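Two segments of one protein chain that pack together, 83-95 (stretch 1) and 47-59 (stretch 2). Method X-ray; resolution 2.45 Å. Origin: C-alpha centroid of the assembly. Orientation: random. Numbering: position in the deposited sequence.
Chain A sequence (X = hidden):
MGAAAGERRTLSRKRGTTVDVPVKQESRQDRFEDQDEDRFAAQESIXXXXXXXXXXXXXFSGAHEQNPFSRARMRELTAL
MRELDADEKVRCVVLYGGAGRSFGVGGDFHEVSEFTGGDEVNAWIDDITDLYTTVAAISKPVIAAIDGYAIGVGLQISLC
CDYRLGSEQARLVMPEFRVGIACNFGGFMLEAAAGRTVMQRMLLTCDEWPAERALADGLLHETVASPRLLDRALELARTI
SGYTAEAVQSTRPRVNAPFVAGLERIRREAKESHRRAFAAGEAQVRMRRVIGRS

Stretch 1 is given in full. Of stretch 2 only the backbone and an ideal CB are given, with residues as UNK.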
ATOM      1  N   GLU A  83       6.024   5.120  29.750  1.00 61.31           N
ATOM      2  CA  GLU A  83       6.294   6.240  30.663  1.00 61.78           C
ATOM      3  C   GLU A  83       6.106   7.562  29.910  1.00 65.00           C
ATOM      4  O   GLU A  83       5.476   8.489  30.429  1.00 64.46           O
ATOM      5  CB  GLU A  83       7.718   6.155  31.237  1.00 63.73           C
ATOM      6  CG  GLU A  83       7.906   5.067  32.285  1.00 78.07           C
ATOM      7  CD  GLU A  83       9.340   4.835  32.731  1.00107.74           C
ATOM      8  OE1 GLU A  83       9.832   3.691  32.589  1.00 99.27           O
ATOM      9  OE2 GLU A  83       9.967   5.789  33.247  1.00111.16           O
ATOM     10  N   LEU A  84       6.606   7.619  28.659  1.00 61.47           N
ATOM     11  CA  LEU A  84       6.499   8.794  27.788  1.00 61.09           C
ATOM     12  C   LEU A  84       5.057   9.104  27.370  1.00 64.69           C
ATOM     13  O   LEU A  84       4.702  10.276  27.262  1.00 63.58           O
ATOM     14  CB  LEU A  84       7.429   8.679  26.564  1.00 61.15           C
ATOM     15  CG  LEU A  84       8.942   8.598  26.845  1.00 65.70           C
ATOM     16  CD1 LEU A  84       9.726   8.415  25.565  1.00 65.72           C
ATOM     17  CD2 LEU A  84       9.452   9.820  27.606  1.00 67.33           C
ATOM     18  N   ASP A  85       4.217   8.070  27.176  1.00 63.34           N
ATOM     19  CA  ASP A  85       2.805   8.279  26.835  1.00 64.43           C
ATOM     20  C   ASP A  85       2.018   8.833  28.032  1.00 70.75           C
ATOM     21  O   ASP A  85       1.040   9.559  27.838  1.00 69.62           O
ATOM     22  CB  ASP A  85       2.148   6.992  26.303  1.00 66.25           C
ATOM     23  CG  ASP A  85       0.840   7.227  25.562  1.00 76.54           C
ATOM     24  OD1 ASP A  85      -0.082   6.388  25.700  1.00 79.12           O
ATOM     25  OD2 ASP A  85       0.733   8.252  24.846  1.00 79.26           O
ATOM     26  N   ALA A  86       2.466   8.498  29.262  1.00 69.88           N
ATOM     27  CA  ALA A  86       1.850   8.937  30.515  1.00 70.30           C
ATOM     28  C   ALA A  86       2.160  10.404  30.854  1.00 74.71           C
ATOM     29  O   ALA A  86       1.265  11.113  31.310  1.00 74.86           O
ATOM     30  CB  ALA A  86       2.272   8.023  31.656  1.00 70.98           C
ATOM     31  N   ASP A  87       3.412  10.858  30.625  1.00 71.34           N
ATOM     32  CA  ASP A  87       3.860  12.227  30.912  1.00 71.06           C
ATOM     33  C   ASP A  87       3.239  13.257  29.956  1.00 76.42           C
ATOM     34  O   ASP A  87       3.602  13.300  28.778  1.00 75.58           O
ATOM     35  CB  ASP A  87       5.403  12.303  30.896  1.00 72.61           C
ATOM     36  CG  ASP A  87       6.038  13.584  31.432  1.00 85.82           C
ATOM     37  OD1 ASP A  87       5.330  14.617  31.521  1.00 86.86           O
ATOM     38  OD2 ASP A  87       7.256  13.564  31.728  1.00 91.74           O
ATOM     39  N   GLU A  88       2.342  14.124  30.481  1.00 74.75           N
ATOM     40  CA  GLU A  88       1.667  15.143  29.672  1.00 75.56           C
ATOM     41  C   GLU A  88       2.594  16.312  29.261  1.00 78.39           C
ATOM     42  O   GLU A  88       2.244  17.077  28.354  1.00 78.93           O
ATOM     43  CB  GLU A  88       0.358  15.630  30.332  1.00 77.64           C
ATOM     44  CG  GLU A  88      -0.591  16.432  29.430  1.00 94.42           C
ATOM     45  CD  GLU A  88      -0.946  15.959  28.020  1.00126.24           C
ATOM     46  OE1 GLU A  88      -0.234  15.101  27.446  1.00129.79           O
ATOM     47  OE2 GLU A  88      -1.927  16.504  27.465  1.00124.39           O
ATOM     48  N   LYS A  89       3.800  16.402  29.848  1.00 74.24           N
ATOM     49  CA  LYS A  89       4.768  17.428  29.446  1.00 73.88           C
ATOM     50  C   LYS A  89       5.473  17.047  28.116  1.00 75.75           C
ATOM     51  O   LYS A  89       6.079  17.908  27.479  1.00 74.95           O
ATOM     52  CB  LYS A  89       5.765  17.731  30.574  1.00 76.96           C
ATOM     53  CG  LYS A  89       5.124  18.462  31.751  1.00 93.37           C
ATOM     54  CD  LYS A  89       6.113  18.732  32.869  1.00102.85           C
ATOM     55  CE  LYS A  89       5.467  19.495  34.002  1.00114.57           C
ATOM     56  NZ  LYS A  89       6.383  19.649  35.162  1.00122.52           N
ATOM     57  N   VAL A  90       5.340  15.766  27.686  1.00 70.04           N
ATOM     58  CA  VAL A  90       5.897  15.210  26.448  1.00 68.68           C
ATOM     59  C   VAL A  90       4.835  15.267  25.333  1.00 69.88           C
ATOM     60  O   VAL A  90       3.704  14.810  25.531  1.00 69.75           O
ATOM     61  CB  VAL A  90       6.428  13.759  26.669  1.00 72.50           C
ATOM     62  CG1 VAL A  90       6.908  13.123  25.363  1.00 72.25           C
ATOM     63  CG2 VAL A  90       7.537  13.730  27.716  1.00 72.18           C
ATOM     64  N   ARG A  91       5.201  15.838  24.175  1.00 64.25           N
ATOM     65  CA  ARG A  91       4.311  15.939  23.016  1.00 63.25           C
ATOM     66  C   ARG A  91       4.872  15.225  21.780  1.00 64.85           C
ATOM     67  O   ARG A  91       4.099  14.830  20.906  1.00 64.75           O
ATOM     68  CB  ARG A  91       3.917  17.390  22.723  1.00 63.02           C
ATOM     69  CG  ARG A  91       2.752  17.846  23.605  1.00 69.31           C
ATOM     70  CD  ARG A  91       2.330  19.302  23.408  1.00 75.04           C
ATOM     71  NE  ARG A  91       3.442  20.249  23.522  1.00 83.00           N
ATOM     72  CZ  ARG A  91       4.027  20.613  24.660  1.00 98.83           C
ATOM     73  NH1 ARG A  91       3.632  20.092  25.817  1.00 90.56           N
ATOM     74  NH2 ARG A  91       5.024  21.485  24.650  1.00 87.61           N
ATOM     75  N   CYS A  92       6.202  15.008  21.741  1.00 59.66           N
ATOM     76  CA  CYS A  92       6.882  14.288  20.666  1.00 58.96           C
ATOM     77  C   CYS A  92       8.082  13.517  21.194  1.00 60.46           C
ATOM     78  O   CYS A  92       8.760  13.985  22.107  1.00 60.35           O
ATOM     79  CB  CYS A  92       7.277  15.219  19.522  1.00 59.64           C
ATOM     80  SG  CYS A  92       7.598  14.365  17.947  1.00 63.60           S
ATOM     81  N   VAL A  93       8.344  12.336  20.603  1.00 55.05           N
ATOM     82  CA  VAL A  93       9.455  11.437  20.951  1.00 53.79           C
ATOM     83  C   VAL A  93      10.407  11.305  19.751  1.00 59.41           C
ATOM     84  O   VAL A  93       9.944  11.161  18.619  1.00 59.74           O
ATOM     85  CB  VAL A  93       8.937  10.036  21.380  1.00 56.25           C
ATOM     86  CG1 VAL A  93      10.071   9.131  21.835  1.00 55.41           C
ATOM     87  CG2 VAL A  93       7.852  10.135  22.451  1.00 55.93           C
ATOM     88  N   VAL A  94      11.732  11.342  20.003  1.00 56.33           N
ATOM     89  CA  VAL A  94      12.759  11.163  18.985  1.00 55.68           C
ATOM     90  C   VAL A  94      13.632   9.979  19.400  1.00 61.09           C
ATOM     91  O   VAL A  94      14.310  10.046  20.425  1.00 60.44           O
ATOM     92  CB  VAL A  94      13.603  12.448  18.708  1.00 59.06           C
ATOM     93  CG1 VAL A  94      14.694  12.195  17.661  1.00 58.38           C
ATOM     94  CG2 VAL A  94      12.718  13.611  18.279  1.00 58.89           C
ATOM     95  N   LEU A  95      13.585   8.890  18.617  1.00 59.36           N
ATOM     96  CA  LEU A  95      14.407   7.697  18.783  1.00 60.16           C
ATOM     97  C   LEU A  95      15.639   7.916  17.924  1.00 66.13           C
ATOM     98  O   LEU A  95      15.520   8.192  16.727  1.00 65.71           O
ATOM     99  CB  LEU A  95      13.663   6.439  18.325  1.00 60.57           C
ATOM    100  CG  LEU A  95      13.124   5.519  19.409  1.00 65.99           C
ATOM    101  CD1 LEU A  95      12.386   4.349  18.785  1.00 65.82           C
ATOM    102  CD2 LEU A  95      14.245   5.013  20.327  1.00 69.63           C
ATOM    103  N   UNK A  47      18.432   5.369  27.643  1.00 80.58           N
ATOM    104  CA  UNK A  47      18.567   6.713  28.192  1.00 80.51           C
ATOM    105  C   UNK A  47      17.649   7.684  27.467  1.00 82.10           C
ATOM    106  O   UNK A  47      17.727   7.832  26.247  1.00 83.24           O
ATOM    107  CB  UNK A  47      20.018   7.188  28.100  1.00 80.51           C
ATOM    108  N   UNK A  48      16.785   8.343  28.236  1.00 76.74           N
ATOM    109  CA  UNK A  48      15.865   9.347  27.730  1.00 76.60           C
ATOM    110  C   UNK A  48      16.271  10.703  28.257  1.00 77.85           C
ATOM    111  O   UNK A  48      16.876  10.794  29.327  1.00 78.52           O
ATOM    112  CB  UNK A  48      14.422   9.023  28.120  1.00 76.60           C
ATOM    113  N   UNK A  49      15.935  11.760  27.512  1.00 73.33           N
ATOM    114  CA  UNK A  49      16.312  13.124  27.860  1.00 72.69           C
ATOM    115  C   UNK A  49      15.301  14.160  27.392  1.00 76.69           C
ATOM    116  O   UNK A  49      14.934  14.153  26.224  1.00 76.16           O
ATOM    117  CB  UNK A  49      17.685  13.448  27.267  1.00 72.69           C
ATOM    118  N   UNK A  50      14.868  15.065  28.286  1.00 75.01           N
ATOM    119  CA  UNK A  50      13.957  16.147  27.903  1.00 76.25           C
ATOM    120  C   UNK A  50      14.763  17.276  27.298  1.00 81.58           C
ATOM    121  O   UNK A  50      15.766  17.699  27.877  1.00 82.37           O
ATOM    122  CB  UNK A  50      13.146  16.644  29.101  1.00 76.25           C
ATOM    123  N   UNK A  51      14.326  17.755  26.129  1.00 78.90           N
ATOM    124  CA  UNK A  51      14.940  18.890  25.448  1.00 79.13           C
ATOM    125  C   UNK A  51      14.036  20.119  25.642  1.00 84.60           C
ATOM    126  O   UNK A  51      14.273  21.180  25.072  1.00 84.57           O
ATOM    127  CB  UNK A  51      15.155  18.590  23.963  1.00 79.13           C
ATOM    128  N   UNK A  52      13.025  19.941  26.495  1.00 82.68           N
ATOM    129  CA  UNK A  52      12.124  20.963  27.012  1.00 83.04           C
ATOM    130  C   UNK A  52      11.186  21.761  26.130  1.00 86.30           C
ATOM    131  O   UNK A  52      10.687  22.800  26.582  1.00 86.86           O
ATOM    132  CB  UNK A  52      12.997  21.990  27.736  1.00 83.04           C
ATOM    133  N   UNK A  53      10.901  21.305  24.906  1.00 80.34           N
ATOM    134  CA  UNK A  53       9.904  21.984  24.066  1.00 80.69           C
ATOM    135  C   UNK A  53       8.648  21.099  24.067  1.00 81.39           C
ATOM    136  O   UNK A  53       7.609  21.457  23.507  1.00 80.10           O
ATOM    137  CB  UNK A  53      10.424  22.221  22.647  1.00 80.69           C
ATOM    138  N   UNK A  54       8.783  19.966  24.751  1.00 75.69           N
ATOM    139  CA  UNK A  54       7.843  18.860  24.825  1.00 73.40           C
ATOM    140  C   UNK A  54       8.510  17.648  24.198  1.00 72.23           C
ATOM    141  O   UNK A  54       7.883  16.602  24.036  1.00 71.54           O
ATOM    142  CB  UNK A  54       6.522  19.194  24.128  1.00 73.40           C
ATOM    143  N   UNK A  55       9.803  17.791  23.841  1.00 66.32           N
ATOM    144  CA  UNK A  55      10.611  16.770  23.169  1.00 65.39           C
ATOM    145  C   UNK A  55      11.392  15.889  24.142  1.00 68.87           C
ATOM    146  O   UNK A  55      12.142  16.395  24.973  1.00 69.36           O
ATOM    147  CB  UNK A  55      11.585  17.440  22.198  1.00 65.39           C
ATOM    148  N   UNK A  56      11.255  14.568  23.984  1.00 63.88           N
ATOM    149  CA  UNK A  56      11.985  13.572  24.742  1.00 63.13           C
ATOM    150  C   UNK A  56      12.851  12.815  23.740  1.00 66.86           C
ATOM    151  O   UNK A  56      12.322  12.205  22.809  1.00 66.77           O
ATOM    152  CB  UNK A  56      11.047  12.638  25.508  1.00 63.13           C
ATOM    153  N   UNK A  57      14.176  12.918  23.881  1.00 63.41           N
ATOM    154  CA  UNK A  57      15.126  12.237  23.013  1.00 63.09           C
ATOM    155  C   UNK A  57      15.562  10.951  23.691  1.00 66.83           C
ATOM    156  O   UNK A  57      16.227  10.991  24.724  1.00 67.41           O
ATOM    157  CB  UNK A  57      16.330  13.127  22.697  1.00 63.09           C
ATOM    158  N   UNK A  58      15.152   9.812  23.119  1.00 62.93           N
ATOM    159  CA  UNK A  58      15.497   8.478  23.594  1.00 62.80           C
ATOM    160  C   UNK A  58      16.682   7.999  22.759  1.00 67.78           C
ATOM    161  O   UNK A  58      16.671   8.140  21.536  1.00 67.39           O
ATOM    162  CB  UNK A  58      14.311   7.516  23.494  1.00 62.80           C
ATOM    163  N   UNK A  59      17.718   7.476  23.425  1.00 65.51           N
ATOM    164  CA  UNK A  59      18.967   7.060  22.793  1.00 65.47           C
ATOM    165  C   UNK A  59      19.306   5.613  23.115  1.00 70.00           C
ATOM    166  O   UNK A  59      18.994   5.137  24.205  1.00 70.46           O
ATOM    167  CB  UNK A  59      20.113   7.972  23.234  1.00 65.47           C
TER

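Stretch 2 is a hairpin whose second strand, 55-59, runs parallel to strand 92-95 of stretch 1.

Position 47 has nothing of stretch 1 within reach, so almost any residue would serve; it is Glu-47. At position 48 CA-to-CB points toward stretch 1, and the ideal CB lies 5.1 Å from CD2 of Leu-84. That gap suits a small or medium apolar side chain. Cys-48 fills it, its SG 3.8 Å from Leu-84 CD2. Position 49 is out of reach and undemanding; Ser-49 bonds weakly through OG to its neighbour's carbonyl, Cys-48 O, at 3.0 Å.

Position 50 points sideways, with the CB far from any partner, but Leu-84, Val-90 and the carboxylate of Asp-87 lie beyond. A long side chain, apolar along its length or positively charged at its end, could reach them. Arg-50 does: Leu-84 CD2 lies over one face of its guanidinium, 3.8 Å from NH2, while Asp-87 OD2 sits near the plane at its edge, 4.1 Å from NE, a favourable charge pairing too long for a salt bridge.

Position 51 points sideways, with nothing of stretch 1 near its ideal CB, so many residues would do; it is Leu-51. At 52 the positive phi of 63° favours glycine, with Asn or Asp as alternatives, and Gly-52 is found. Position 53 points away, so a polar turn residue is reasonable; it is Asp-53, whose backbone O approaches Arg-91 NH2 to 2.8 Å.

Position 54 is decisive. Its phi/psi of 116/6 would jam a CB against the preceding carbonyl, and the ideal CB would clash with Arg-91 NH2 at 2.8 Å. Only glycine fits. Gly-54 CA makes a CA-H...O contact with Lys-89 O at 3.3 Å, and Gly-54 O accepts hydrogen bonds from Arg-91 N (2.8 Å) and Cys-92 N (3.3 Å).

Position 55 shares a sheet face with Cys-92 and Val-94, so a beta-branched apolar residue suits. Ile-55 places CG2 4.1 Å from Val-94 CG2.

At 56, on the other face, the ideal CB is already 3.9 Å from Leu-84 CD2 and 4.2 Å from Val-90 CG1, which favours a small residue. Ala-56 fits closely, and its backbone N bonds to Cys-92 O (3.2 Å).

Position 57 returns to the face of Val-94, with room for a branched apolar chain; Leu-57 brings CD1 4.0 Å from Val-94 CG1.

At 58 the ideal CB lies 4.0 Å from Leu-95 CD2, again favouring something small. Ala-58 answers, its N bonding to Val-94 O (2.8 Å).

Position 59 points away and is permissive; it is Glu-59.

Stretch 2 47-59: ECSRLGDGIALAE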
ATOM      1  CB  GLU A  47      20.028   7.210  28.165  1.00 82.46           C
ATOM      2  CG  GLU A  47      20.221   8.557  28.858  1.00 99.06           C
ATOM      3  CD  GLU A  47      21.647   8.995  29.142  1.00130.39           C
ATOM      4  OE1 GLU A  47      22.003  10.139  28.774  1.00128.65           O
ATOM      5  OE2 GLU A  47      22.388   8.221  29.787  1.00131.44           O
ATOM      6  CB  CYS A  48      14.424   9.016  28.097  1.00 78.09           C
ATOM      7  SG  CYS A  48      13.196  10.034  27.237  1.00 82.56           S
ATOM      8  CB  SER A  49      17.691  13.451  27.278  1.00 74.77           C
ATOM      9  OG  SER A  49      18.735  12.734  27.917  1.00 79.58           O
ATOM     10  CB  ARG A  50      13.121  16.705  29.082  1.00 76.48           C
ATOM     11  CG  ARG A  50      12.257  15.706  29.856  1.00 85.82           C
ATOM     12  CD  ARG A  50      11.280  14.890  29.014  1.00 90.85           C
ATOM     13  NE  ARG A  50      10.859  13.684  29.734  1.00 97.42           N
ATOM     14  CZ  ARG A  50      11.591  12.575  29.848  1.00108.34           C
ATOM     15  NH1 ARG A  50      12.792  12.502  29.284  1.00 93.14           N
ATOM     16  NH2 ARG A  50      11.132  11.537  30.533  1.00 93.46           N
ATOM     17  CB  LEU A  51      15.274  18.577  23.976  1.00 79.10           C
ATOM     18  CG  LEU A  51      16.010  17.242  23.687  1.00 83.70           C
ATOM     19  CD1 LEU A  51      16.485  17.202  22.287  1.00 83.90           C
ATOM     20  CD2 LEU A  51      17.224  17.027  24.578  1.00 86.11           C
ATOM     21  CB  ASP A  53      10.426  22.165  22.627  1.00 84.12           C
ATOM     22  CG  ASP A  53      11.639  23.065  22.499  1.00 99.14           C
ATOM     23  OD1 ASP A  53      11.453  24.278  22.229  1.00100.95           O
ATOM     24  OD2 ASP A  53      12.778  22.551  22.631  1.00103.82           O
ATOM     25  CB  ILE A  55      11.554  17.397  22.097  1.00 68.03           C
ATOM     26  CG1 ILE A  55      10.788  18.341  21.143  1.00 68.19           C
ATOM     27  CG2 ILE A  55      12.356  16.322  21.327  1.00 68.58           C
ATOM     28  CD1 ILE A  55      11.675  19.385  20.404  1.00 73.39           C
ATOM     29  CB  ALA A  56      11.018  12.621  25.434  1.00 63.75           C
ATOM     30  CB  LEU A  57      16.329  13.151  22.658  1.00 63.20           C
ATOM     31  CG  LEU A  57      17.601  12.526  22.021  1.00 68.02           C
ATOM     32  CD1 LEU A  57      17.294  11.802  20.717  1.00 68.48           C
ATOM     33  CD2 LEU A  57      18.631  13.590  21.738  1.00 70.79           C
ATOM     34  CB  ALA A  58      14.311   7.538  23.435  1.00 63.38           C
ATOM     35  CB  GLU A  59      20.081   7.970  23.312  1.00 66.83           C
ATOM     36  CG  GLU A  59      21.171   8.325  22.319  1.00 79.29           C
ATOM     37  CD  GLU A  59      22.198   9.301  22.875  1.00 95.61           C
ATOM     38  OE1 GLU A  59      21.994   9.820  23.998  1.00 73.27           O
ATOM     39  OE2 GLU A  59      23.206   9.553  22.175  1.00 92.55           O
TER
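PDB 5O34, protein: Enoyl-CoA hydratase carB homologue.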